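Local coordinates for RNA 2',3'-cyclic phosphodiesterase (Deinococcus radiodurans, PDB 5H7E), which belongs to the LigT-like phosphoesterases of the 2H clan, a clan named for two histidine-containing sequence motifs, at residues D39-T44 against I128-K133; S46-V51 against L115-D120; Q68-L73 against F174-S179; H74-G79 against K95-G100. All blocks are in the same frame, centred on the assembly; numbering follows the deposited sequence.

In the fold
All four contacts reach the same antiparallel sheet, at different depths. Interaction 1 is the buried one, joining strands 42-48 and 127-132 through apolar side chains on one side and waters and a sulfate on the other. Interaction 2 uses the later part of strand 42-48 and is partly buried, with one backbone bond and a small apolar cluster. Interaction 4, also partly buried, is regular hairpin pairing rich in backbone bonds; it touches interaction 1 where Ile-128 packs on Thr-96 and Leu-77. Interaction 3 lies at the surface, where loops meet around one phenylalanine ring, and it touches interaction 4 through Leu-73 and Glu-99.

Interaction 1 of 4, residues D39-T44 against I128-K133; sequences DQMHVT and ITLARK. With SO4 (sulfate ion), chain D; SO4 (sulfate ion), chain H.
Val-43 and Ile-128, the middle residues of the two His-x-Thr motifs of a 2H protein, meet on the buried side of this contact. CG2 of Val-43 lies 3.7 Å from CG1 of Ile-128, and the side chains cross at about a right angle. A branched residue suits the place because each arm has its own neighbour: chi1 of -59° sets CG1 of Ile-128 anti to the carbonyl carbon, while its CG2 rests 3.9 Å from CB of Met-41. The unbranched, extended Met-41 then carries its CE to within 4.2 Å of CD2 of Leu-130. Leu-22 of helix 16-26 packs against both Ile-128 and Leu-130.

The polar side is looser, and no hydrogen bond joins the two segments directly. One water accepts from Thr-129 N at 2.9 Å and sits 2.7 Å from His-42 O. Beyond it a sulfate, probably from the crystallisation liquor, takes the hydroxyl proton of Thr-129 OG1 on its O2 at 2.9 Å. Arg-132 NH2 reaches sulfate O1 through a weak bond, and His-127 NE2 also holds the ion. Donors of His-127, Thr-129 and Arg-132 thus make a site suited to an anion, consistent with the pocket of a phosphoesterase.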
loop_
_atom_site.group_PDB
_atom_site.type_symbol
_atom_site.label_atom_id
_atom_site.label_comp_id
_atom_site.label_asym_id
_atom_site.label_seq_id
_atom_site.Cartn_x
_atom_site.Cartn_y
_atom_site.Cartn_z
ATOM N N ASP A 39 -10.176 -6.801 -2.805
ATOM C CA ASP A 39 -10.582 -5.558 -2.151
ATOM C C ASP A 39 -9.526 -5.026 -1.210
ATOM O O ASP A 39 -9.553 -3.828 -0.871
ATOM C CB ASP A 39 -11.892 -5.746 -1.367
ATOM C CG ASP A 39 -11.688 -6.549 -0.023
ATOM O OD1 ASP A 39 -11.258 -6.007 1.024
ATOM O OD2 ASP A 39 -11.987 -7.741 -0.012
ATOM N N GLN A 40 -8.610 -5.878 -0.726
ATOM C CA GLN A 40 -7.544 -5.537 0.214
ATOM C C GLN A 40 -6.227 -5.110 -0.485
ATOM O O GLN A 40 -5.263 -4.750 0.191
ATOM C CB GLN A 40 -7.209 -6.738 1.130
ATOM C CG GLN A 40 -8.277 -7.276 2.121
ATOM C CD GLN A 40 -7.780 -8.544 2.892
ATOM O OE1 GLN A 40 -7.320 -9.571 2.301
ATOM N NE2 GLN A 40 -7.878 -8.475 4.208
ATOM N N MET A 41 -6.144 -5.198 -1.806
ATOM C CA MET A 41 -4.875 -4.936 -2.499
ATOM C C MET A 41 -4.634 -3.437 -2.632
ATOM O O MET A 41 -5.510 -2.677 -3.044
ATOM C CB MET A 41 -4.906 -5.553 -3.897
ATOM C CG MET A 41 -4.841 -7.095 -3.867
ATOM S SD MET A 41 -5.012 -7.758 -5.540
ATOM C CE MET A 41 -4.926 -9.525 -5.193
ATOM N N HIS A 42 -3.443 -3.005 -2.256
ATOM C CA HIS A 42 -3.129 -1.595 -2.321
ATOM C C HIS A 42 -1.607 -1.468 -2.307
ATOM O O HIS A 42 -0.874 -2.421 -1.995
ATOM C CB HIS A 42 -3.745 -0.797 -1.154
ATOM C CG HIS A 42 -3.430 -1.390 0.144
ATOM N ND1 HIS A 42 -4.365 -2.103 0.872
ATOM C CD2 HIS A 42 -2.313 -1.350 0.893
ATOM C CE1 HIS A 42 -3.795 -2.535 1.982
ATOM N NE2 HIS A 42 -2.542 -2.130 1.998
ATOM N N VAL A 43 -1.138 -0.272 -2.684
ATOM C CA VAL A 43 0.304 0.056 -2.635
ATOM C C VAL A 43 0.530 0.970 -1.426
ATOM O O VAL A 43 0.159 2.139 -1.481
ATOM C CB VAL A 43 0.768 0.765 -3.903
ATOM C CG1 VAL A 43 2.278 1.070 -3.801
ATOM C CG2 VAL A 43 0.487 -0.040 -5.194
ATOM N N THR A 44 1.041 0.420 -0.318
ATOM C CA THR A 44 1.185 1.218 0.913
ATOM C C THR A 44 2.360 2.160 0.791
ATOM O O THR A 44 3.445 1.764 0.355
ATOM C CB THR A 44 1.402 0.293 2.077
ATOM O OG1 THR A 44 0.295 -0.592 2.153
ATOM C CG2 THR A 44 1.477 1.103 3.443
ATOM N N ILE A 128 2.558 -4.499 -4.264
ATOM C CA ILE A 128 1.221 -4.970 -3.847
ATOM C C ILE A 128 1.430 -6.353 -3.269
ATOM O O ILE A 128 1.866 -7.278 -3.982
ATOM C CB ILE A 128 0.244 -5.024 -5.029
ATOM C CG1 ILE A 128 0.103 -3.642 -5.650
ATOM C CG2 ILE A 128 -1.092 -5.621 -4.575
ATOM C CD1 ILE A 128 -0.580 -3.722 -7.075
ATOM N N THR A 129 1.075 -6.535 -1.986
ATOM C CA THR A 129 1.138 -7.870 -1.396
ATOM C C THR A 129 0.040 -8.767 -1.951
ATOM O O THR A 129 -1.143 -8.380 -2.043
ATOM C CB THR A 129 1.019 -7.748 0.121
ATOM O OG1 THR A 129 2.159 -7.001 0.561
ATOM C CG2 THR A 129 0.918 -9.106 0.825
ATOM N N LEU A 130 0.437 -9.975 -2.306
ATOM C CA LEU A 130 -0.479 -10.944 -2.896
ATOM C C LEU A 130 -0.839 -12.069 -1.939
ATOM O O LEU A 130 -1.922 -12.687 -2.057
ATOM C CB LEU A 130 0.177 -11.561 -4.135
ATOM C CG LEU A 130 0.538 -10.502 -5.192
ATOM C CD1 LEU A 130 1.272 -11.227 -6.307
ATOM C CD2 LEU A 130 -0.785 -9.780 -5.714
ATOM N N ALA A 131 0.062 -12.411 -1.021
ATOM C CA ALA A 131 -0.204 -13.557 -0.157
ATOM C C ALA A 131 0.701 -13.435 1.049
ATOM O O ALA A 131 1.745 -12.793 0.990
ATOM C CB ALA A 131 0.045 -14.890 -0.877
ATOM N N ARG A 132 0.263 -14.038 2.148
ATOM C CA ARG A 132 1.042 -14.132 3.373
ATOM C C ARG A 132 1.031 -15.570 3.887
ATOM O O ARG A 132 0.097 -16.350 3.631
ATOM C CB ARG A 132 0.488 -13.183 4.457
ATOM C CG ARG A 132 0.496 -11.716 4.036
ATOM C CD ARG A 132 -0.236 -10.894 5.119
ATOM N NE ARG A 132 -0.304 -9.513 4.696
ATOM C CZ ARG A 132 0.703 -8.668 4.807
ATOM N NH1 ARG A 132 1.838 -9.062 5.355
ATOM N NH2 ARG A 132 0.560 -7.430 4.385
ATOM N N LYS A 133 2.086 -15.941 4.604
ATOM C CA LYS A 133 2.009 -17.229 5.283
ATOM C C LYS A 133 2.856 -17.223 6.533
ATOM O O LYS A 133 3.736 -16.381 6.724
ATOM C CB LYS A 133 2.466 -18.377 4.395
ATOM C CG LYS A 133 3.969 -18.378 4.086
ATOM C CD LYS A 133 4.246 -19.612 3.236
ATOM C CE LYS A 133 5.694 -19.719 2.845
ATOM N NZ LYS A 133 6.567 -19.950 4.006
HETATM S S SO4 D . 1.719 -4.250 2.945
HETATM O O1 SO4 D . 1.316 -4.307 4.331
HETATM O O2 SO4 D . 2.832 -5.202 2.768
HETATM O O3 SO4 D . 0.515 -4.568 2.189
HETATM O O4 SO4 D . 2.188 -2.963 2.574
HETATM S S SO4 H . 9.404 -22.500 3.127
HETATM O O1 SO4 H . 8.602 -23.236 4.111
HETATM O O2 SO4 H . 10.623 -21.981 3.767
HETATM O O3 SO4 H . 9.780 -23.401 2.031
HETATM O O4 SO4 H . 8.628 -21.378 2.580
HETATM O O HOH W 1 -2.067 -5.831 -0.974
HETATM O O HOH W 2 0.164 -4.290 -0.347
#

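Interaction 2 of 4, residues S46-V51 against L115-D120; sequences SYLPAV and LGIGTD
The loop that follows helix 101-114 runs beside the end of strand 42-48, placing Thr-119 next to Leu-48 and Asp-120 next to Tyr-47. A Schellman motif at Gly-116 ends the helix and starts this loop. One backbone bond ties it to the strand: Asp-120 N donates to Tyr-47 O at 2.9 Å, with an N-H...O angle of 146°. The same oxygen also receives a CA-H...O contact from Thr-119 CA at 3.4 Å.

Around that bond the side chains of Tyr-47 and Asp-120 lie side by side and point the same way, ring and carboxylate planes 48° apart. CB of Asp-120 lies 3.8 Å from CD2 of Tyr-47 and 3.8 Å from CG of Pro-49, while OD2 comes near CE2 of the ring; the short chain keeps both CB and carboxylate beside the tyrosine. With CG anti to the backbone N (chi1 170°), the tyrosine ring is set alongside the aspartate.

Farther along, CG2 of Ile-117 meets CD2 of Leu-48 at 3.8 Å and CG2 of Val-51 at 4.0 Å, methyls of branched side chains, suited to this buried spot. Two waters bridge the backbones of Ala-50 and Gly-118. Leu-59 of helix 56-67 packs on Leu-48, Val-51 and Ile-117, Ile-112 of helix 101-114 touches Ile-117 and Thr-119, and strand 6-13 pairs with Ser-46 and Leu-48 through backbone bonds.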
loop_
_atom_site.group_PDB
_atom_site.type_symbol
_atom_site.label_atom_id
_atom_site.label_comp_id
_atom_site.label_asym_id
_atom_site.label_seq_id
_atom_site.Cartn_x
_atom_site.Cartn_y
_atom_site.Cartn_z
ATOM N N SER A 46 2.859 4.559 3.720
ATOM C CA SER A 46 3.277 4.668 5.099
ATOM C C SER A 46 2.178 4.081 5.970
ATOM O O SER A 46 0.985 4.237 5.683
ATOM C CB SER A 46 3.490 6.141 5.499
ATOM O OG SER A 46 4.057 6.162 6.817
ATOM N N TYR A 47 2.588 3.398 7.031
ATOM C CA TYR A 47 1.662 2.785 7.980
ATOM C C TYR A 47 1.821 3.458 9.332
ATOM O O TYR A 47 2.935 3.601 9.824
ATOM C CB TYR A 47 1.951 1.276 8.062
ATOM C CG TYR A 47 1.239 0.587 9.173
ATOM C CD1 TYR A 47 -0.126 0.558 9.223
ATOM C CD2 TYR A 47 1.958 -0.030 10.194
ATOM C CE1 TYR A 47 -0.784 -0.050 10.269
ATOM C CE2 TYR A 47 1.299 -0.670 11.236
ATOM C CZ TYR A 47 -0.049 -0.654 11.269
ATOM O OH TYR A 47 -0.699 -1.299 12.324
ATOM N N LEU A 48 0.693 3.847 9.922
ATOM C CA LEU A 48 0.626 4.633 11.159
ATOM C C LEU A 48 -0.181 3.841 12.172
ATOM O O LEU A 48 -1.426 3.904 12.185
ATOM C CB LEU A 48 -0.042 5.986 10.874
ATOM C CG LEU A 48 0.658 6.924 9.860
ATOM C CD1 LEU A 48 0.483 6.518 8.415
ATOM C CD2 LEU A 48 0.068 8.309 9.998
ATOM N N PRO A 49 0.476 3.123 13.066
ATOM C CA PRO A 49 -0.248 2.126 13.878
ATOM C C PRO A 49 -1.159 2.698 14.935
ATOM O O PRO A 49 -2.051 1.984 15.416
ATOM C CB PRO A 49 0.882 1.312 14.519
ATOM C CG PRO A 49 2.086 2.225 14.460
ATOM C CD PRO A 49 1.939 3.019 13.207
ATOM N N ALA A 50 -0.937 3.951 15.399
ATOM C CA ALA A 50 -1.673 4.387 16.600
ATOM C C ALA A 50 -1.836 5.914 16.546
ATOM O O ALA A 50 -1.157 6.664 17.252
ATOM C CB ALA A 50 -0.969 3.935 17.903
ATOM N N VAL A 51 -2.756 6.392 15.718
ATOM C CA VAL A 51 -2.943 7.829 15.514
ATOM C C VAL A 51 -4.070 8.310 16.417
ATOM O O VAL A 51 -5.199 7.813 16.289
ATOM C CB VAL A 51 -3.254 8.147 14.055
ATOM C CG1 VAL A 51 -3.376 9.630 13.895
ATOM C CG2 VAL A 51 -2.145 7.570 13.129
ATOM N N LEU A 115 5.048 16.062 11.974
ATOM C CA LEU A 115 3.839 16.230 12.781
ATOM C C LEU A 115 3.953 15.545 14.131
ATOM O O LEU A 115 3.058 15.711 14.952
ATOM C CB LEU A 115 2.617 15.671 12.033
ATOM C CG LEU A 115 2.199 16.512 10.826
ATOM C CD1 LEU A 115 1.215 15.776 9.977
ATOM C CD2 LEU A 115 1.630 17.904 11.269
ATOM N N GLY A 116 5.016 14.780 14.384
ATOM C CA GLY A 116 5.114 14.044 15.635
ATOM C C GLY A 116 4.141 12.890 15.738
ATOM O O GLY A 116 3.684 12.573 16.833
ATOM N N ILE A 117 3.786 12.299 14.616
ATOM C CA ILE A 117 2.893 11.149 14.550
ATOM C C ILE A 117 3.726 9.922 14.226
ATOM O O ILE A 117 4.617 9.983 13.371
ATOM C CB ILE A 117 1.804 11.407 13.495
ATOM C CG1 ILE A 117 0.946 12.594 13.964
ATOM C CG2 ILE A 117 0.954 10.139 13.190
ATOM C CD1 ILE A 117 0.024 13.043 12.877
ATOM N N GLY A 118 3.447 8.811 14.906
ATOM C CA GLY A 118 4.287 7.623 14.762
ATOM C C GLY A 118 4.024 6.816 13.495
ATOM O O GLY A 118 2.896 6.680 13.021
ATOM N N THR A 119 5.099 6.268 12.942
ATOM C CA THR A 119 5.006 5.360 11.814
ATOM C C THR A 119 5.582 4.015 12.192
ATOM O O THR A 119 6.230 3.858 13.213
ATOM C CB THR A 119 5.757 5.870 10.590
ATOM O OG1 THR A 119 7.060 6.252 11.013
ATOM C CG2 THR A 119 5.047 7.074 10.017
ATOM N N ASP A 120 5.333 3.025 11.336
ATOM C CA ASP A 120 5.896 1.705 11.589
ATOM C C ASP A 120 6.240 1.118 10.225
ATOM O O ASP A 120 5.637 0.126 9.787
ATOM C CB ASP A 120 4.912 0.824 12.358
ATOM C CG ASP A 120 5.467 -0.549 12.667
ATOM O OD1 ASP A 120 6.671 -0.696 12.835
ATOM O OD2 ASP A 120 4.648 -1.483 12.779
HETATM O O HOH W 3 1.030 8.918 16.529
HETATM O O HOH W 4 1.003 6.047 14.926
#

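Interaction 3 of 4, residues Q68-L73 against F174-S179; sequences QDLPPL and FRFRGS. With SO4 (sulfate ion), chain F.
Leu-70 O takes the one direct hydrogen bond between the two segments, from Gly-178 N at 2.8 Å. The donor stands well above the carbonyl plane, 63° out of it, and CB of Phe-176 also comes within 3.2 Å of the same oxygen. Having no side chain, Gly-178 lets its CA come 3.6 Å from the carbonyl carbon of Asp-69. A water links the two backbones further, donating to both Asp-69 O and Ser-179 O.

The contact joins the linker between helix 56-67 and strand 73-83 to the chain as it leaves strand 167-175, an outer part of the fold. Its apolar centre is the flat ring of Phe-176, broad enough to serve several neighbours. Leu-73 lies over one face, offset toward the rim, its CG 4.1 Å from the ring centroid in a CH-pi contact. Leu-70 runs alongside, with CB 3.7 Å from CD1 of Phe-176. Leu-104 of helix 101-114 packs against both Leu-70 and Phe-176.

On the solvent side the amide of Gln-68 crosses Arg-177 obliquely, OE1 lying 3.4 Å from CD of the arginine. Arg-177 is extended from CG to NE (chi3 -175°), and its NE donates to O3 of a sulfate, probably from the crystallisation liquor, at 2.9 Å. Its NH2 bonds to O4 of that ion, which Arg-175 N also reaches, with an N-H...O angle of 178°.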
loop_
_atom_site.group_PDB
_atom_site.type_symbol
_atom_site.label_atom_id
_atom_site.label_comp_id
_atom_site.label_asym_id
_atom_site.label_seq_id
_atom_site.Cartn_x
_atom_site.Cartn_y
_atom_site.Cartn_z
ATOM N N GLN A 68 -0.904 18.026 -4.352
ATOM C CA GLN A 68 -1.476 19.118 -5.120
ATOM C C GLN A 68 -0.745 19.342 -6.446
ATOM O O GLN A 68 -1.374 19.705 -7.443
ATOM C CB GLN A 68 -1.456 20.386 -4.267
ATOM C CG GLN A 68 -2.261 21.513 -4.849
ATOM C CD GLN A 68 -3.776 21.232 -4.928
ATOM O OE1 GLN A 68 -4.302 20.274 -4.340
ATOM N NE2 GLN A 68 -4.481 22.092 -5.666
ATOM N N ASP A 69 0.578 19.131 -6.487
ATOM C CA ASP A 69 1.380 19.508 -7.649
ATOM C C ASP A 69 1.917 18.317 -8.440
ATOM O O ASP A 69 2.635 18.517 -9.426
ATOM C CB ASP A 69 2.545 20.398 -7.199
ATOM C CG ASP A 69 2.103 21.780 -6.768
ATOM O OD1 ASP A 69 0.968 22.202 -7.062
ATOM O OD2 ASP A 69 2.926 22.470 -6.182
ATOM N N LEU A 70 1.519 17.088 -8.085
ATOM C CA LEU A 70 1.862 15.907 -8.859
ATOM C C LEU A 70 0.750 15.600 -9.851
ATOM O O LEU A 70 -0.433 15.705 -9.505
ATOM C CB LEU A 70 2.027 14.691 -7.932
ATOM C CG LEU A 70 3.294 14.654 -7.098
ATOM C CD1 LEU A 70 3.232 13.557 -6.025
ATOM C CD2 LEU A 70 4.503 14.393 -8.018
ATOM N N PRO A 71 1.067 15.161 -11.051
ATOM C CA PRO A 71 0.041 14.606 -11.948
ATOM C C PRO A 71 -0.362 13.217 -11.497
ATOM O O PRO A 71 0.287 12.614 -10.635
ATOM C CB PRO A 71 0.762 14.559 -13.311
ATOM C CG PRO A 71 2.156 14.163 -12.896
ATOM C CD PRO A 71 2.430 14.878 -11.549
ATOM N N PRO A 72 -1.470 12.689 -12.016
ATOM C CA PRO A 72 -1.825 11.298 -11.742
ATOM C C PRO A 72 -0.631 10.417 -12.067
ATOM O O PRO A 72 0.030 10.638 -13.081
ATOM C CB PRO A 72 -2.977 11.052 -12.718
ATOM C CG PRO A 72 -3.645 12.392 -12.747
ATOM C CD PRO A 72 -2.505 13.366 -12.814
ATOM N N LEU A 73 -0.349 9.452 -11.180
ATOM C CA LEU A 73 0.870 8.666 -11.312
ATOM C C LEU A 73 0.600 7.480 -12.217
ATOM O O LEU A 73 -0.461 6.878 -12.147
ATOM C CB LEU A 73 1.355 8.157 -9.953
ATOM C CG LEU A 73 1.648 9.274 -8.933
ATOM C CD1 LEU A 73 2.114 8.596 -7.667
ATOM C CD2 LEU A 73 2.703 10.227 -9.476
ATOM N N PHE A 174 -6.981 12.131 -1.741
ATOM C CA PHE A 174 -6.258 13.362 -2.087
ATOM C C PHE A 174 -5.900 13.289 -3.560
ATOM O O PHE A 174 -5.085 12.459 -3.955
ATOM C CB PHE A 174 -5.002 13.532 -1.236
ATOM C CG PHE A 174 -5.209 13.175 0.205
ATOM C CD1 PHE A 174 -5.909 14.039 1.036
ATOM C CD2 PHE A 174 -4.682 11.993 0.725
ATOM C CE1 PHE A 174 -6.151 13.665 2.382
ATOM C CE2 PHE A 174 -4.918 11.614 2.045
ATOM C CZ PHE A 174 -5.642 12.471 2.874
ATOM N N ARG A 175 -6.543 14.124 -4.378
ATOM C CA ARG A 175 -6.353 14.026 -5.821
ATOM C C ARG A 175 -4.996 14.590 -6.233
ATOM O O ARG A 175 -4.570 15.636 -5.733
ATOM C CB ARG A 175 -7.451 14.822 -6.521
ATOM C CG ARG A 175 -7.590 14.563 -7.985
ATOM C CD ARG A 175 -8.920 15.133 -8.551
ATOM N NE ARG A 175 -9.255 14.461 -9.805
ATOM C CZ ARG A 175 -9.776 13.237 -9.874
ATOM N NH1 ARG A 175 -10.021 12.677 -11.051
ATOM N NH2 ARG A 175 -10.051 12.568 -8.763
ATOM N N PHE A 176 -4.359 13.928 -7.194
ATOM C CA PHE A 176 -3.176 14.492 -7.851
ATOM C C PHE A 176 -3.652 15.561 -8.823
ATOM O O PHE A 176 -4.274 15.252 -9.856
ATOM C CB PHE A 176 -2.411 13.379 -8.584
ATOM C CG PHE A 176 -1.841 12.321 -7.700
ATOM C CD1 PHE A 176 -0.875 12.641 -6.740
ATOM C CD2 PHE A 176 -2.213 10.970 -7.882
ATOM C CE1 PHE A 176 -0.327 11.669 -5.949
ATOM C CE2 PHE A 176 -1.674 9.957 -7.073
ATOM C CZ PHE A 176 -0.731 10.283 -6.100
ATOM N N ARG A 177 -3.371 16.825 -8.508
ATOM C CA ARG A 177 -3.948 17.935 -9.241
ATOM C C ARG A 177 -2.928 18.649 -10.105
ATOM O O ARG A 177 -3.225 19.704 -10.676
ATOM C CB ARG A 177 -4.620 18.918 -8.281
ATOM C CG ARG A 177 -5.797 18.242 -7.571
ATOM C CD ARG A 177 -6.574 19.225 -6.705
ATOM N NE ARG A 177 -7.632 18.564 -5.944
ATOM C CZ ARG A 177 -8.876 18.352 -6.381
ATOM N NH1 ARG A 177 -9.241 18.742 -7.600
ATOM N NH2 ARG A 177 -9.754 17.721 -5.597
ATOM N N GLY A 178 -1.731 18.092 -10.246
ATOM C CA GLY A 178 -0.657 18.803 -10.932
ATOM C C GLY A 178 -0.501 18.308 -12.347
ATOM O O GLY A 178 -1.363 17.602 -12.886
ATOM N N SER A 179 0.647 18.653 -12.945
ATOM C CA SER A 179 1.032 18.124 -14.246
ATOM C C SER A 179 2.540 17.883 -14.281
ATOM O O SER A 179 3.304 18.446 -13.486
ATOM C CB SER A 179 0.633 19.061 -15.380
ATOM O OG SER A 179 1.478 20.190 -15.380
HETATM S S SO4 F . -7.803 17.119 -2.327
HETATM O O1 SO4 F . -8.707 17.382 -1.192
HETATM O O2 SO4 F . -6.559 16.695 -1.707
HETATM O O3 SO4 F . -7.549 18.345 -3.096
HETATM O O4 SO4 F . -8.416 16.138 -3.240
HETATM O O HOH W 5 -4.481 17.611 -3.657
HETATM O O HOH W 6 4.665 17.642 -11.048
HETATM O O HOH W 7 2.501 20.669 -11.155
#

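Interaction 4 of 4, residues H74-G79 against K95-G100; sequences HVNLRG and KTEAEG
Asn-76 and Glu-97 set their flat groups side by side and pointing the same way, amide and carboxylate planes only 2° apart. Asn-76 ND2 donates to Glu-97 OE1 at 3.1 Å, meeting that oxygen nearly along its C-O axis although OE1 lies 23° out of the amide plane of Asn-76. An amide and a carboxylate suit this pair, one supplying an N-H and the other an acceptor.

They belong to the antiparallel hairpin of strands 73-83 and 91-97, in which Asn-76 and Glu-97 form a hydrogen-bonded pair: Asn-76 N gives to Glu-97 O at 2.8 Å, and Glu-97 N returns a bond to Asn-76 O. Two more backbone bonds follow, Arg-78 N to Lys-95 O and Lys-95 N to Gly-79 O.

Leu-77 and Thr-96, a non-hydrogen-bonded pair, face the other way. There CG2 of Thr-96 lies 4.0 Å from CD2 of Leu-77, and CB of Thr-96 lies 3.7 Å from CG1 of Val-75. Helix 16-26 packs on Leu-77, and Ile-128 on both members of the pair. At the exposed end Arg-78 and Lys-95 run side by side; chi2 of -69° bends the arginine, and its NE remains 5.3 Å from NZ of Lys-95.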
loop_
_atom_site.group_PDB
_atom_site.type_symbol
_atom_site.label_atom_id
_atom_site.label_comp_id
_atom_site.label_asym_id
_atom_site.label_seq_id
_atom_site.Cartn_x
_atom_site.Cartn_y
_atom_site.Cartn_z
ATOM N N HIS A 74 1.571 7.128 -13.062
ATOM C CA HIS A 74 1.413 5.989 -13.952
ATOM C C HIS A 74 2.177 4.826 -13.358
ATOM O O HIS A 74 3.408 4.851 -13.311
ATOM C CB HIS A 74 1.896 6.318 -15.349
ATOM C CG HIS A 74 1.589 5.218 -16.314
ATOM N ND1 HIS A 74 2.562 4.526 -17.000
ATOM C CD2 HIS A 74 0.409 4.629 -16.634
ATOM C CE1 HIS A 74 1.994 3.595 -17.743
ATOM N NE2 HIS A 74 0.687 3.643 -17.547
ATOM N N VAL A 75 1.442 3.843 -12.803
ATOM C CA VAL A 75 2.036 2.794 -12.002
ATOM C C VAL A 75 2.142 1.537 -12.844
ATOM O O VAL A 75 1.159 1.133 -13.470
ATOM C CB VAL A 75 1.184 2.510 -10.760
ATOM C CG1 VAL A 75 1.946 1.507 -9.813
ATOM C CG2 VAL A 75 0.893 3.839 -9.986
ATOM N N ASN A 76 3.347 0.956 -12.889
ATOM C CA ASN A 76 3.609 -0.237 -13.688
ATOM C C ASN A 76 3.814 -1.425 -12.774
ATOM O O ASN A 76 4.603 -1.337 -11.832
ATOM C CB ASN A 76 4.861 -0.006 -14.504
ATOM C CG ASN A 76 4.713 1.187 -15.401
ATOM O OD1 ASN A 76 4.012 1.106 -16.395
ATOM N ND2 ASN A 76 5.383 2.290 -15.069
ATOM N N LEU A 77 3.116 -2.528 -13.054
ATOM C CA LEU A 77 3.466 -3.804 -12.435
ATOM C C LEU A 77 4.771 -4.315 -13.004
ATOM O O LEU A 77 5.063 -4.120 -14.200
ATOM C CB LEU A 77 2.403 -4.866 -12.708
ATOM C CG LEU A 77 0.983 -4.639 -12.190
ATOM C CD1 LEU A 77 0.136 -5.857 -12.517
ATOM C CD2 LEU A 77 1.000 -4.351 -10.690
ATOM N N ARG A 78 5.586 -4.943 -12.129
ATOM C CA ARG A 78 6.841 -5.512 -12.581
ATOM C C ARG A 78 6.823 -6.999 -12.218
ATOM O O ARG A 78 5.909 -7.700 -12.637
ATOM C CB ARG A 78 8.051 -4.730 -12.017
ATOM C CG ARG A 78 7.994 -3.211 -12.410
ATOM C CD ARG A 78 8.233 -3.065 -13.944
ATOM N NE ARG A 78 9.588 -3.456 -14.333
ATOM C CZ ARG A 78 10.032 -3.446 -15.593
ATOM N NH1 ARG A 78 9.180 -3.201 -16.562
ATOM N NH2 ARG A 78 11.300 -3.778 -15.878
ATOM N N GLY A 79 7.829 -7.491 -11.506
ATOM C CA GLY A 79 7.963 -8.923 -11.229
ATOM C C GLY A 79 7.545 -9.234 -9.799
ATOM O O GLY A 79 7.276 -8.341 -9.024
ATOM N N LYS A 95 6.119 -6.266 -7.446
ATOM C CA LYS A 95 6.731 -4.942 -7.401
ATOM C C LYS A 95 5.962 -3.976 -8.294
ATOM O O LYS A 95 5.491 -4.346 -9.367
ATOM C CB LYS A 95 8.170 -5.058 -7.873
ATOM C CG LYS A 95 8.885 -3.709 -7.994
ATOM C CD LYS A 95 10.361 -4.005 -8.429
ATOM C CE LYS A 95 11.183 -2.755 -8.553
ATOM N NZ LYS A 95 10.453 -1.775 -9.376
ATOM N N THR A 96 5.862 -2.701 -7.858
ATOM C CA THR A 96 5.242 -1.654 -8.670
ATOM C C THR A 96 6.251 -0.533 -8.815
ATOM O O THR A 96 7.065 -0.305 -7.915
ATOM C CB THR A 96 3.974 -1.086 -8.051
ATOM O OG1 THR A 96 4.273 -0.675 -6.699
ATOM C CG2 THR A 96 2.898 -2.172 -7.934
ATOM N N GLU A 97 6.234 0.108 -9.992
ATOM C CA GLU A 97 7.156 1.234 -10.242
ATOM C C GLU A 97 6.342 2.390 -10.786
ATOM O O GLU A 97 5.455 2.181 -11.598
ATOM C CB GLU A 97 8.213 0.852 -11.265
ATOM C CG GLU A 97 9.248 1.935 -11.566
ATOM C CD GLU A 97 8.831 2.910 -12.683
ATOM O OE1 GLU A 97 8.034 2.526 -13.565
ATOM O OE2 GLU A 97 9.316 4.065 -12.670
ATOM N N ALA A 98 6.665 3.630 -10.362
ATOM C CA ALA A 98 6.045 4.807 -10.975
ATOM C C ALA A 98 6.978 5.985 -10.771
ATOM O O ALA A 98 7.468 6.177 -9.663
ATOM C CB ALA A 98 4.664 5.146 -10.351
ATOM N N GLU A 99 7.109 6.824 -11.800
ATOM C CA GLU A 99 7.841 8.079 -11.587
ATOM C C GLU A 99 7.179 8.887 -10.473
ATOM O O GLU A 99 5.971 9.131 -10.492
ATOM C CB GLU A 99 7.847 8.894 -12.890
ATOM C CG GLU A 99 8.707 10.168 -12.777
ATOM C CD GLU A 99 8.603 11.100 -13.961
ATOM O OE1 GLU A 99 7.759 10.875 -14.869
ATOM O OE2 GLU A 99 9.393 12.077 -13.991
ATOM N N GLY A 100 7.968 9.328 -9.504
ATOM C CA GLY A 100 7.404 10.134 -8.428
ATOM C C GLY A 100 6.997 9.363 -7.196
ATOM O O GLY A 100 6.798 9.992 -6.132
HETATM O O HOH W 8 4.112 8.627 -12.653
HETATM O O HOH W 9 5.427 6.456 -14.128
#